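Local coordinates for membrane protein (Acinetobacter baumannii AB307-0294, PDB 5DL5) that forms a beta-barrel in the bacterial outer membrane and probably lets small molecules, antibiotics among them, pass into the cell, at residues A[77-82]-A[144-149]; A[33-38]-A[56-61]; A[128-133]-A[149-154]. One frame throughout, in Å; residues are numbered along the deposited sequence.

Contact 1: A[77-82]-A[144-149]; sequences VGDGSF and PEYFTG. With C8E ((hydroxyethyloxy)tri(ethyloxy)octane), chain C; C8E ((hydroxyethyloxy)tri(ethyloxy)octane), chain D.
P144 opens the approach of residues 144-149 to strand 77-82 with its ring, whose CD lies 3.8 Å from D79 OD2. Its carbonyl turns back over the next aromatic side chain, P144 O standing 3.8 Å above the plane of the Y146 ring, over its centre. E145 takes no part; its OE1 accepts from the backbone N of N138 and F313. Y146 then carries most of the contact. Its CG is anti to the carbonyl carbon (chi1 -59°), and the ring meets D79 tip to tip: the phenol OH donates to D79 OD2 at 2.7 Å, on the anti lone pair. OD2 lies at the ring edge near its plane, and the two planes are 14° apart, so the carboxylate is nearly coplanar with the phenol. The bond ties the excursion of residues 129-145 to wall strand 70-83, consistent with an inward-folded loop as in porins of this family. R109 NH1 adds a salt bridge to D79 OD2, which would favour an ionised carboxylate; its NH2 bonds to P144 O. Along the rest of Y146, CE1 packs 3.6 Å from V77 CG2, while OH passes 3.4 Å from G78 CA. Far from this loop, F82 CE1 lies 3.4 Å from C19 of one C8E detergent (chain C), and F82 CD1 packs against the aliphatic tail of a second (chain D).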
ATOM      1  N   VAL A  77       2.766  11.000 -15.232  1.00 37.22           N
ATOM      2  CA  VAL A  77       1.769  10.231 -14.461  1.00 38.76           C
ATOM      3  C   VAL A  77       0.684  11.187 -14.059  1.00 37.93           C
ATOM      4  O   VAL A  77       0.960  12.316 -13.688  1.00 41.75           O
ATOM      5  CB  VAL A  77       2.267   9.610 -13.141  1.00 38.28           C
ATOM      6  CG1 VAL A  77       3.187   8.422 -13.387  1.00 41.45           C
ATOM      7  CG2 VAL A  77       2.975  10.615 -12.313  1.00 42.22           C
ATOM      8  N   GLY A  78      -0.565  10.795 -14.159  1.00 35.26           N
ATOM      9  CA  GLY A  78      -1.577  11.668 -13.636  1.00 35.87           C
ATOM     10  C   GLY A  78      -2.912  10.994 -13.661  1.00 38.51           C
ATOM     11  O   GLY A  78      -3.044   9.814 -14.147  1.00 37.20           O
ATOM     12  N   ASP A  79      -3.910  11.718 -13.153  1.00 36.40           N
ATOM     13  CA  ASP A  79      -5.248  11.151 -13.197  1.00 36.78           C
ATOM     14  C   ASP A  79      -6.220  12.274 -13.219  1.00 37.47           C
ATOM     15  O   ASP A  79      -5.947  13.412 -12.764  1.00 36.13           O
ATOM     16  CB  ASP A  79      -5.502  10.212 -11.959  1.00 36.69           C
ATOM     17  CG  ASP A  79      -4.885  10.773 -10.629  1.00 39.24           C
ATOM     18  OD1 ASP A  79      -5.486  11.606  -9.859  1.00 37.70           O
ATOM     19  OD2 ASP A  79      -3.760  10.273 -10.302  1.00 42.83           O
ATOM     20  N   GLY A  80      -7.394  11.955 -13.687  1.00 37.37           N
ATOM     21  CA  GLY A  80      -8.535  12.910 -13.563  1.00 39.38           C
ATOM     22  C   GLY A  80      -9.744  12.075 -13.125  1.00 36.73           C
ATOM     23  O   GLY A  80      -9.892  10.923 -13.565  1.00 32.99           O
ATOM     24  N   SER A  81     -10.566  12.641 -12.262  1.00 33.87           N
ATOM     25  CA  SER A  81     -11.631  11.885 -11.665  1.00 33.90           C
ATOM     26  C   SER A  81     -12.878  12.703 -11.456  1.00 34.01           C
ATOM     27  O   SER A  81     -12.773  13.947 -11.423  1.00 32.52           O
ATOM     28  CB  SER A  81     -11.183  11.314 -10.306  1.00 34.05           C
ATOM     29  OG  SER A  81      -9.935  10.681 -10.401  1.00 34.36           O
ATOM     30  N   PHE A  82     -14.019  12.036 -11.220  1.00 32.27           N
ATOM     31  CA  PHE A  82     -15.206  12.814 -10.766  1.00 33.60           C
ATOM     32  C   PHE A  82     -15.949  11.973  -9.748  1.00 32.42           C
ATOM     33  O   PHE A  82     -15.935  10.768  -9.818  1.00 31.44           O
ATOM     34  CB  PHE A  82     -16.042  13.305 -11.942  1.00 34.39           C
ATOM     35  CG  PHE A  82     -16.473  12.220 -12.894  1.00 34.88           C
ATOM     36  CD1 PHE A  82     -15.673  11.868 -14.015  1.00 37.80           C
ATOM     37  CD2 PHE A  82     -17.671  11.553 -12.700  1.00 34.17           C
ATOM     38  CE1 PHE A  82     -16.112  10.863 -14.929  1.00 36.55           C
ATOM     39  CE2 PHE A  82     -18.066  10.551 -13.561  1.00 35.15           C
ATOM     40  CZ  PHE A  82     -17.314  10.236 -14.704  1.00 35.92           C
ATOM     41  N   PRO A 144      -3.525   6.809  -7.602  1.00 35.51           N
ATOM     42  CA  PRO A 144      -2.260   6.552  -6.852  1.00 32.99           C
ATOM     43  C   PRO A 144      -1.758   7.728  -6.136  1.00 29.68           C
ATOM     44  O   PRO A 144      -1.985   8.887  -6.476  1.00 29.38           O
ATOM     45  CB  PRO A 144      -1.286   6.002  -7.916  1.00 33.85           C
ATOM     46  CG  PRO A 144      -1.948   6.289  -9.273  1.00 38.44           C
ATOM     47  CD  PRO A 144      -3.365   6.734  -9.067  1.00 32.56           C
ATOM     48  N   GLU A 145      -1.122   7.433  -5.048  1.00 28.47           N
ATOM     49  CA  GLU A 145      -0.354   8.397  -4.314  1.00 28.52           C
ATOM     50  C   GLU A 145       0.953   8.713  -5.054  1.00 28.87           C
ATOM     51  O   GLU A 145       1.562   7.788  -5.630  1.00 29.50           O
ATOM     52  CB  GLU A 145      -0.084   7.819  -2.903  1.00 27.35           C
ATOM     53  CG  GLU A 145       0.828   8.664  -2.014  1.00 28.09           C
ATOM     54  CD  GLU A 145       1.087   8.028  -0.658  1.00 30.74           C
ATOM     55  OE1 GLU A 145       0.696   6.838  -0.473  1.00 28.58           O
ATOM     56  OE2 GLU A 145       1.516   8.824   0.233  1.00 35.82           O
ATOM     57  N   TYR A 146       1.312  10.007  -5.126  1.00 27.07           N
ATOM     58  CA  TYR A 146       2.518  10.441  -5.849  1.00 27.83           C
ATOM     59  C   TYR A 146       3.555  10.981  -4.971  1.00 28.83           C
ATOM     60  O   TYR A 146       3.285  11.786  -4.087  1.00 32.32           O
ATOM     61  CB  TYR A 146       2.241  11.526  -6.979  1.00 29.21           C
ATOM     62  CG  TYR A 146       1.259  11.038  -8.071  1.00 30.65           C
ATOM     63  CD1 TYR A 146       1.531   9.932  -8.802  1.00 31.32           C
ATOM     64  CD2 TYR A 146       0.028  11.661  -8.317  1.00 31.60           C
ATOM     65  CE1 TYR A 146       0.689   9.456  -9.768  1.00 31.93           C
ATOM     66  CE2 TYR A 146      -0.851  11.215  -9.336  1.00 31.24           C
ATOM     67  CZ  TYR A 146      -0.521  10.082 -10.023  1.00 31.90           C
ATOM     68  OH  TYR A 146      -1.260   9.514 -11.054  1.00 34.10           O
ATOM     69  N   PHE A 147       4.797  10.625  -5.252  1.00 28.57           N
ATOM     70  CA  PHE A 147       5.934  11.273  -4.559  1.00 31.15           C
ATOM     71  C   PHE A 147       6.773  12.100  -5.561  1.00 28.24           C
ATOM     72  O   PHE A 147       6.831  11.728  -6.680  1.00 31.70           O
ATOM     73  CB  PHE A 147       6.765  10.201  -3.905  1.00 30.26           C
ATOM     74  CG  PHE A 147       6.153   9.637  -2.637  1.00 30.39           C
ATOM     75  CD1 PHE A 147       6.362  10.270  -1.379  1.00 29.76           C
ATOM     76  CD2 PHE A 147       5.393   8.505  -2.696  1.00 30.03           C
ATOM     77  CE1 PHE A 147       5.889   9.690  -0.219  1.00 31.02           C
ATOM     78  CE2 PHE A 147       4.869   7.961  -1.529  1.00 30.55           C
ATOM     79  CZ  PHE A 147       5.088   8.561  -0.307  1.00 31.68           C
ATOM     80  N   THR A 148       7.369  13.200  -5.123  1.00 30.26           N
ATOM     81  CA  THR A 148       8.247  13.977  -5.932  1.00 29.94           C
ATOM     82  C   THR A 148       9.644  13.975  -5.344  1.00 28.30           C
ATOM     83  O   THR A 148       9.842  14.316  -4.219  1.00 26.70           O
ATOM     84  CB  THR A 148       7.748  15.420  -6.083  1.00 31.53           C
ATOM     85  OG1 THR A 148       6.380  15.401  -6.492  1.00 36.24           O
ATOM     86  CG2 THR A 148       8.593  16.299  -7.139  1.00 34.52           C
ATOM     87  N   GLY A 149      10.607  13.625  -6.191  1.00 29.86           N
ATOM     88  CA  GLY A 149      12.026  13.646  -5.808  1.00 32.41           C
ATOM     89  C   GLY A 149      12.785  12.806  -6.771  1.00 32.71           C
ATOM     90  O   GLY A 149      12.369  12.751  -7.926  1.00 32.76           O
TER
HETATM   91  C8  C8E C 502      -9.748  18.770 -12.646  1.00 59.05           C
HETATM   92  O9  C8E C 502     -10.786  18.204 -13.441  1.00 58.68           O
HETATM   93  C10 C8E C 502     -10.795  16.766 -13.593  1.00 64.96           C
HETATM   94  C11 C8E C 502     -11.718  16.328 -14.724  1.00 62.78           C
HETATM   95  O12 C8E C 502     -11.563  14.933 -15.030  1.00 66.70           O
HETATM   96  C13 C8E C 502     -11.311  14.642 -16.418  1.00 69.68           C
HETATM   97  C14 C8E C 502     -11.347  13.144 -16.744  1.00 67.30           C
HETATM   98  O15 C8E C 502     -12.484  12.584 -16.116  1.00 65.87           O
HETATM   99  C16 C8E C 502     -12.427  11.191 -15.778  1.00 57.48           C
HETATM  100  C17 C8E C 502     -12.421  10.362 -17.029  1.00 59.41           C
HETATM  101  O18 C8E C 502     -12.971   9.073 -16.716  1.00 56.86           O
HETATM  102  C19 C8E C 502     -14.329   8.979 -17.169  1.00 54.16           C
HETATM  103  C20 C8E C 502     -14.478   8.035 -18.301  1.00 53.72           C
HETATM  104  O21 C8E C 502     -15.882   7.805 -18.361  1.00 70.55           O
HETATM  105  C1  C8E D 503     -15.010  16.993 -15.856  1.00 48.45           C
HETATM  106  C2  C8E D 503     -15.922  16.041 -15.114  1.00 46.00           C
HETATM  107  C3  C8E D 503     -16.644  14.891 -15.884  1.00 41.90           C
HETATM  108  C4  C8E D 503     -15.793  14.201 -16.912  1.00 39.98           C
HETATM  109  C5  C8E D 503     -16.424  13.220 -17.881  1.00 40.59           C
HETATM  110  C6  C8E D 503     -15.529  13.157 -19.116  1.00 45.38           C
HETATM  111  C7  C8E D 503     -15.389  11.731 -19.589  1.00 50.32           C

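Contact 2: A[33-38]-A[56-61]; sequences LFRTGY and SAIVSI
Strands 33-38 and 56-61 run antiparallel, their short axes 4.7 Å apart at closest approach and their directions 152° apart, with L33 facing I58 and R35 facing S56 as hydrogen-bonded pairs and F34 facing A57 as the non-hydrogen-bonded pair between them. Four backbone bonds join them, and they are not equivalent. L33 N reaches I58 O in the carbonyl plane, S56 N meets R35 O at 2.7 Å nearly along the C=O axis, and I58 N and R35 N each sit above the plane of the carbonyl they bind. CA-H...O contacts from F34 to S56 O and from A57 to L33 O fill in the centre.

The side chains divide by face. On one face L33 and I58 run alongside each other from neighbouring strands, with L33 CD2 4.1 Å from I58 CD1. R35 starts out extended (chi1 170°) and then bends at chi3 (-83°), which brings its guanidinium under L33 CD2, 3.9 Å above the plane and towards its rim, and its NE into a salt bridge with D424 OD1. Beside it, S56 OG bonds to S81 OG. On the other face CD1 and CE1 of the F34 ring both lie 3.8 Å from A57 CB, and a C8E detergent touches the same alanine. In the barrel wall this hairpin is flanked by strand 416-428, bonded to F34 and T36, and by strand 70-83, whose G80 bonds to A57.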
ATOM      1  N   LEU A  33      -5.781   3.548 -17.115  1.00 38.07           N
ATOM      2  CA  LEU A  33      -6.612   2.636 -16.383  1.00 38.22           C
ATOM      3  C   LEU A  33      -7.816   3.416 -16.050  1.00 35.54           C
ATOM      4  O   LEU A  33      -7.704   4.428 -15.342  1.00 36.06           O
ATOM      5  CB  LEU A  33      -5.866   2.255 -15.068  1.00 39.48           C
ATOM      6  CG  LEU A  33      -6.769   1.497 -14.060  1.00 43.19           C
ATOM      7  CD1 LEU A  33      -7.365   0.302 -14.804  1.00 45.21           C
ATOM      8  CD2 LEU A  33      -5.968   1.033 -12.823  1.00 43.16           C
ATOM      9  N   PHE A  34      -8.969   2.979 -16.520  1.00 37.70           N
ATOM     10  CA  PHE A  34     -10.245   3.543 -16.018  1.00 37.63           C
ATOM     11  C   PHE A  34     -10.783   2.789 -14.815  1.00 37.28           C
ATOM     12  O   PHE A  34     -11.013   1.636 -14.882  1.00 37.36           O
ATOM     13  CB  PHE A  34     -11.257   3.507 -17.120  1.00 41.46           C
ATOM     14  CG  PHE A  34     -10.865   4.316 -18.298  1.00 42.44           C
ATOM     15  CD1 PHE A  34     -11.102   5.665 -18.292  1.00 41.72           C
ATOM     16  CD2 PHE A  34     -10.269   3.737 -19.390  1.00 45.23           C
ATOM     17  CE1 PHE A  34     -10.822   6.447 -19.392  1.00 43.58           C
ATOM     18  CE2 PHE A  34     -10.002   4.503 -20.539  1.00 48.59           C
ATOM     19  CZ  PHE A  34     -10.256   5.878 -20.532  1.00 46.38           C
ATOM     20  N   ARG A  35     -10.977   3.455 -13.705  1.00 34.51           N
ATOM     21  CA  ARG A  35     -11.357   2.747 -12.507  1.00 36.14           C
ATOM     22  C   ARG A  35     -12.609   3.352 -11.957  1.00 35.51           C
ATOM     23  O   ARG A  35     -12.680   4.601 -11.786  1.00 35.23           O
ATOM     24  CB  ARG A  35     -10.267   2.913 -11.451  1.00 36.50           C
ATOM     25  CG  ARG A  35     -10.711   2.407 -10.108  1.00 37.88           C
ATOM     26  CD  ARG A  35      -9.508   2.378  -9.197  1.00 41.99           C
ATOM     27  NE  ARG A  35      -8.724   1.197  -9.375  1.00 44.83           N
ATOM     28  CZ  ARG A  35      -7.463   1.096  -9.018  1.00 58.92           C
ATOM     29  NH1 ARG A  35      -6.817   2.149  -8.425  1.00 59.85           N
ATOM     30  NH2 ARG A  35      -6.845  -0.089  -9.226  1.00 55.19           N
ATOM     31  N   THR A  36     -13.624   2.521 -11.793  1.00 34.81           N
ATOM     32  CA  THR A  36     -14.837   2.941 -11.106  1.00 36.82           C
ATOM     33  C   THR A  36     -14.766   2.309  -9.703  1.00 36.09           C
ATOM     34  O   THR A  36     -14.640   1.070  -9.559  1.00 36.41           O
ATOM     35  CB  THR A  36     -16.085   2.413 -11.833  1.00 38.82           C
ATOM     36  OG1 THR A  36     -15.941   2.530 -13.250  1.00 39.72           O
ATOM     37  CG2 THR A  36     -17.347   3.096 -11.383  1.00 40.62           C
ATOM     38  N   GLY A  37     -14.954   3.126  -8.684  1.00 35.21           N
ATOM     39  CA  GLY A  37     -15.010   2.587  -7.299  1.00 36.91           C
ATOM     40  C   GLY A  37     -16.169   2.998  -6.417  1.00 35.24           C
ATOM     41  O   GLY A  37     -16.803   4.023  -6.588  1.00 33.21           O
ATOM     42  N   TYR A  38     -16.385   2.160  -5.423  1.00 36.36           N
ATOM     43  CA  TYR A  38     -17.466   2.204  -4.476  1.00 35.33           C
ATOM     44  C   TYR A  38     -16.877   1.677  -3.187  1.00 37.05           C
ATOM     45  O   TYR A  38     -16.346   0.536  -3.196  1.00 35.30           O
ATOM     46  CB  TYR A  38     -18.457   1.189  -4.951  1.00 38.39           C
ATOM     47  CG  TYR A  38     -19.697   1.022  -4.111  1.00 41.46           C
ATOM     48  CD1 TYR A  38     -19.724   0.169  -3.009  1.00 43.40           C
ATOM     49  CD2 TYR A  38     -20.882   1.659  -4.457  1.00 46.73           C
ATOM     50  CE1 TYR A  38     -20.876  -0.002  -2.249  1.00 43.55           C
ATOM     51  CE2 TYR A  38     -22.039   1.499  -3.688  1.00 46.49           C
ATOM     52  CZ  TYR A  38     -22.006   0.664  -2.587  1.00 45.80           C
ATOM     53  OH  TYR A  38     -23.147   0.537  -1.849  1.00 45.58           O
ATOM     54  N   SER A  56     -12.378   7.265 -12.188  1.00 31.68           N
ATOM     55  CA  SER A  56     -11.052   7.846 -12.429  1.00 33.06           C
ATOM     56  C   SER A  56     -10.563   7.390 -13.732  1.00 33.75           C
ATOM     57  O   SER A  56     -10.927   6.309 -14.212  1.00 37.13           O
ATOM     58  CB  SER A  56     -10.029   7.306 -11.395  1.00 35.11           C
ATOM     59  OG  SER A  56     -10.409   7.991 -10.229  1.00 41.60           O
ATOM     60  N   ALA A  57      -9.644   8.184 -14.263  1.00 33.35           N
ATOM     61  CA  ALA A  57      -8.822   7.766 -15.415  1.00 35.01           C
ATOM     62  C   ALA A  57      -7.372   8.034 -15.008  1.00 34.05           C
ATOM     63  O   ALA A  57      -7.009   9.168 -14.733  1.00 34.99           O
ATOM     64  CB  ALA A  57      -9.154   8.523 -16.691  1.00 35.81           C
ATOM     65  N   ILE A  58      -6.552   6.993 -15.031  1.00 34.33           N
ATOM     66  CA  ILE A  58      -5.189   7.109 -14.450  1.00 33.81           C
ATOM     67  C   ILE A  58      -4.245   6.882 -15.601  1.00 35.76           C
ATOM     68  O   ILE A  58      -4.300   5.838 -16.234  1.00 34.75           O
ATOM     69  CB  ILE A  58      -4.953   6.052 -13.388  1.00 34.98           C
ATOM     70  CG1 ILE A  58      -6.019   6.238 -12.226  1.00 34.42           C
ATOM     71  CG2 ILE A  58      -3.471   6.154 -12.933  1.00 37.97           C
ATOM     72  CD1 ILE A  58      -6.390   4.947 -11.532  1.00 36.77           C
ATOM     73  N   VAL A  59      -3.400   7.861 -15.889  1.00 34.84           N
ATOM     74  CA  VAL A  59      -2.553   7.767 -17.018  1.00 37.62           C
ATOM     75  C   VAL A  59      -1.128   7.460 -16.610  1.00 34.75           C
ATOM     76  O   VAL A  59      -0.633   8.068 -15.630  1.00 34.90           O
ATOM     77  CB  VAL A  59      -2.597   9.088 -17.796  1.00 41.80           C
ATOM     78  CG1 VAL A  59      -1.720   8.968 -19.004  1.00 44.81           C
ATOM     79  CG2 VAL A  59      -4.001   9.283 -18.313  1.00 45.55           C
ATOM     80  N   SER A  60      -0.462   6.593 -17.391  1.00 36.67           N
ATOM     81  CA  SER A  60       0.999   6.399 -17.265  1.00 41.22           C
ATOM     82  C   SER A  60       1.657   6.374 -18.607  1.00 45.68           C
ATOM     83  O   SER A  60       1.227   5.562 -19.471  1.00 45.52           O
ATOM     84  CB  SER A  60       1.411   5.103 -16.515  1.00 46.44           C
ATOM     85  OG  SER A  60       2.873   5.064 -16.537  1.00 47.76           O
ATOM     86  N   ILE A  61       2.620   7.309 -18.836  1.00 41.45           N
ATOM     87  CA  ILE A  61       3.355   7.433 -20.142  1.00 44.51           C
ATOM     88  C   ILE A  61       4.837   7.472 -19.787  1.00 44.14           C
ATOM     89  O   ILE A  61       5.240   8.165 -18.781  1.00 41.80           O
ATOM     90  CB  ILE A  61       2.931   8.651 -20.947  1.00 47.41           C
ATOM     91  CG1 ILE A  61       1.501   8.489 -21.394  1.00 49.14           C
ATOM     92  CG2 ILE A  61       3.714   8.816 -22.290  1.00 49.74           C
ATOM     93  CD1 ILE A  61       0.994   9.794 -21.959  1.00 48.97           C
TER

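Contact 3: A[128-133]-A[149-154]; sequences QVLDLP and GTLLTS
L151 and Q128 bury the most surface here, and their side chains pass each other at a slant. The glutamine sets out from a crowded position, CG between the backbone N and the carbonyl carbon (chi1 52°), and is extended beyond CG, which delivers its amide beside G149 and L151. The two ends of that amide do different work. OE1 lies against the leucine, 3.6 Å from L151 CB and 4.1 Å from L151 CD2, a polar atom set on an apolar branch. NE2 comes within 3.2 Å of G149 O, but the angle is too poor for a hydrogen bond; NE2 instead donates to G126 O and, weakly, to R124 O.

L151 has CG anti to the backbone N (chi1 -177°), so its isobutyl group reaches across to residues 128-133, where CD2 also packs 4.2 Å from L130 CD2. The backbone of L151 bonds to R124, holding its strand against strand 121-125. F167, on strand 160-171, touches both Q128 and L130 and extends the packing.

At G149 the chain turns a corner between strand 146-148 and the wall strand 150-157. Backbone bonds of Q128 with F147 and of G126 with G149 hold the two ends of the excursion of residues 129-145, as expected for the inward-folded loop of a porin barrel of the OprD family.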
ATOM      1  N   GLN A 128       6.346  10.593  -9.252  1.00 31.09           N
ATOM      2  CA  GLN A 128       6.365   9.182  -9.484  1.00 32.60           C
ATOM      3  C   GLN A 128       5.618   8.374  -8.468  1.00 29.90           C
ATOM      4  O   GLN A 128       5.347   8.835  -7.360  1.00 29.22           O
ATOM      5  CB  GLN A 128       7.838   8.661  -9.633  1.00 35.41           C
ATOM      6  CG  GLN A 128       8.730   9.088  -8.469  1.00 33.98           C
ATOM      7  CD  GLN A 128      10.216   8.972  -8.757  1.00 34.62           C
ATOM      8  OE1 GLN A 128      10.750   7.896  -8.826  1.00 33.44           O
ATOM      9  NE2 GLN A 128      10.879  10.077  -8.890  1.00 32.26           N
ATOM     10  N   VAL A 129       5.202   7.177  -8.867  1.00 30.68           N
ATOM     11  CA  VAL A 129       4.534   6.228  -7.924  1.00 31.57           C
ATOM     12  C   VAL A 129       5.601   5.267  -7.348  1.00 34.01           C
ATOM     13  O   VAL A 129       6.416   4.732  -8.098  1.00 34.02           O
ATOM     14  CB  VAL A 129       3.527   5.405  -8.671  1.00 33.67           C
ATOM     15  CG1 VAL A 129       2.826   4.357  -7.784  1.00 36.79           C
ATOM     16  CG2 VAL A 129       2.429   6.297  -9.299  1.00 31.84           C
ATOM     17  N   LEU A 130       5.653   5.103  -6.037  1.00 28.69           N
ATOM     18  CA  LEU A 130       6.708   4.280  -5.410  1.00 29.07           C
ATOM     19  C   LEU A 130       6.120   3.024  -4.834  1.00 28.40           C
ATOM     20  O   LEU A 130       4.960   2.984  -4.328  1.00 28.38           O
ATOM     21  CB  LEU A 130       7.369   5.027  -4.227  1.00 28.93           C
ATOM     22  CG  LEU A 130       8.087   6.343  -4.594  1.00 27.19           C
ATOM     23  CD1 LEU A 130       8.736   6.806  -3.297  1.00 30.27           C
ATOM     24  CD2 LEU A 130       9.224   6.084  -5.607  1.00 30.24           C
ATOM     25  N   ASP A 131       6.929   1.971  -4.857  1.00 30.77           N
ATOM     26  CA  ASP A 131       6.520   0.724  -4.171  1.00 35.36           C
ATOM     27  C   ASP A 131       7.607   0.107  -3.272  1.00 37.27           C
ATOM     28  O   ASP A 131       7.677  -1.081  -3.111  1.00 41.74           O
ATOM     29  CB  ASP A 131       5.945  -0.268  -5.161  1.00 41.32           C
ATOM     30  CG  ASP A 131       6.985  -0.772  -6.208  1.00 49.09           C
ATOM     31  OD1 ASP A 131       8.131  -0.346  -6.323  1.00 53.26           O
ATOM     32  OD2 ASP A 131       6.608  -1.664  -6.930  1.00 63.18           O
ATOM     33  N   LEU A 132       8.395   0.939  -2.633  1.00 33.57           N
ATOM     34  CA  LEU A 132       9.408   0.490  -1.657  1.00 33.24           C
ATOM     35  C   LEU A 132       8.594   0.052  -0.448  1.00 29.64           C
ATOM     36  O   LEU A 132       7.666   0.743  -0.106  1.00 28.73           O
ATOM     37  CB  LEU A 132      10.309   1.647  -1.332  1.00 36.27           C
ATOM     38  CG  LEU A 132      10.956   2.223  -2.607  1.00 39.61           C
ATOM     39  CD1 LEU A 132      11.856   3.342  -2.251  1.00 47.70           C
ATOM     40  CD2 LEU A 132      11.792   1.170  -3.324  1.00 42.95           C
ATOM     41  N   PRO A 133       8.929  -1.056   0.192  1.00 30.16           N
ATOM     42  CA  PRO A 133       8.169  -1.439   1.344  1.00 30.48           C
ATOM     43  C   PRO A 133       8.080  -0.365   2.484  1.00 29.86           C
ATOM     44  O   PRO A 133       7.122  -0.381   3.328  1.00 27.64           O
ATOM     45  CB  PRO A 133       8.899  -2.680   1.850  1.00 31.69           C
ATOM     46  CG  PRO A 133       9.563  -3.311   0.663  1.00 34.06           C
ATOM     47  CD  PRO A 133       9.956  -2.092  -0.153  1.00 30.91           C
ATOM     48  N   GLY A 149      10.607  13.625  -6.191  1.00 29.86           N
ATOM     49  CA  GLY A 149      12.026  13.646  -5.808  1.00 32.41           C
ATOM     50  C   GLY A 149      12.785  12.806  -6.771  1.00 32.71           C
ATOM     51  O   GLY A 149      12.369  12.751  -7.926  1.00 32.76           O
ATOM     52  N   THR A 150      13.881  12.174  -6.309  1.00 28.62           N
ATOM     53  CA  THR A 150      14.840  11.516  -7.147  1.00 30.49           C
ATOM     54  C   THR A 150      15.043  10.078  -6.696  1.00 30.71           C
ATOM     55  O   THR A 150      15.211   9.878  -5.502  1.00 32.92           O
ATOM     56  CB  THR A 150      16.245  12.203  -7.032  1.00 32.31           C
ATOM     57  OG1 THR A 150      16.084  13.511  -7.428  1.00 34.07           O
ATOM     58  CG2 THR A 150      17.338  11.611  -8.115  1.00 31.39           C
ATOM     59  N   LEU A 151      14.972   9.122  -7.611  1.00 30.35           N
ATOM     60  CA  LEU A 151      15.192   7.735  -7.307  1.00 29.65           C
ATOM     61  C   LEU A 151      16.171   7.168  -8.238  1.00 30.26           C
ATOM     62  O   LEU A 151      16.025   7.221  -9.485  1.00 30.15           O
ATOM     63  CB  LEU A 151      13.916   6.919  -7.442  1.00 30.47           C
ATOM     64  CG  LEU A 151      13.968   5.432  -7.076  1.00 33.48           C
ATOM     65  CD1 LEU A 151      14.191   5.278  -5.598  1.00 36.22           C
ATOM     66  CD2 LEU A 151      12.704   4.604  -7.477  1.00 33.45           C
ATOM     67  N   LEU A 152      17.181   6.583  -7.669  1.00 30.70           N
ATOM     68  CA  LEU A 152      18.146   5.853  -8.446  1.00 33.98           C
ATOM     69  C   LEU A 152      17.914   4.362  -8.223  1.00 35.65           C
ATOM     70  O   LEU A 152      17.779   3.932  -7.052  1.00 33.16           O
ATOM     71  CB  LEU A 152      19.597   6.138  -7.959  1.00 37.08           C
ATOM     72  CG  LEU A 152      20.774   5.386  -8.634  1.00 40.73           C
ATOM     73  CD1 LEU A 152      21.987   6.214  -8.567  1.00 44.55           C
ATOM     74  CD2 LEU A 152      21.104   4.053  -7.976  1.00 44.99           C
ATOM     75  N   THR A 153      17.958   3.597  -9.342  1.00 32.06           N
ATOM     76  CA  THR A 153      17.683   2.189  -9.385  1.00 35.64           C
ATOM     77  C   THR A 153      18.799   1.505 -10.199  1.00 37.66           C
ATOM     78  O   THR A 153      18.962   1.747 -11.389  1.00 34.31           O
ATOM     79  CB  THR A 153      16.333   1.869 -10.009  1.00 37.05           C
ATOM     80  OG1 THR A 153      15.352   2.555  -9.251  1.00 38.17           O
ATOM     81  CG2 THR A 153      16.010   0.383  -9.898  1.00 43.75           C
ATOM     82  N   SER A 154      19.500   0.632  -9.523  1.00 33.99           N
ATOM     83  CA  SER A 154      20.605  -0.082 -10.072  1.00 36.83           C
ATOM     84  C   SER A 154      20.449  -1.588 -10.167  1.00 36.28           C
ATOM     85  O   SER A 154      20.184  -2.339  -9.147  1.00 34.83           O
ATOM     86  CB  SER A 154      21.830   0.301  -9.257  1.00 39.08           C
ATOM     87  OG  SER A 154      22.863  -0.396  -9.823  1.00 43.89           O
TER

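In the fold
From the N terminus, contact 2 comes first, closing the short hairpin between strands 29-43 and 50-62 before the others open. The next strand, 70-83, extends this wall: G78 O reaches V59 N in a probable hydrogen bond, so contacts 1 and 2 touch directly. Contact 1 then spans the long interval from 77-82 to 144-149, tying the wall to the chain that probably folds inward. Contact 3 opens inside that interval at 128-133 and closes just beyond it at 149-154; the two cross and share G149. They also meet where Y146 CE1 packs 3.6 Å from V129 CG2. Contacts 2 and 3 stay apart, about 7 Å between nearest atoms.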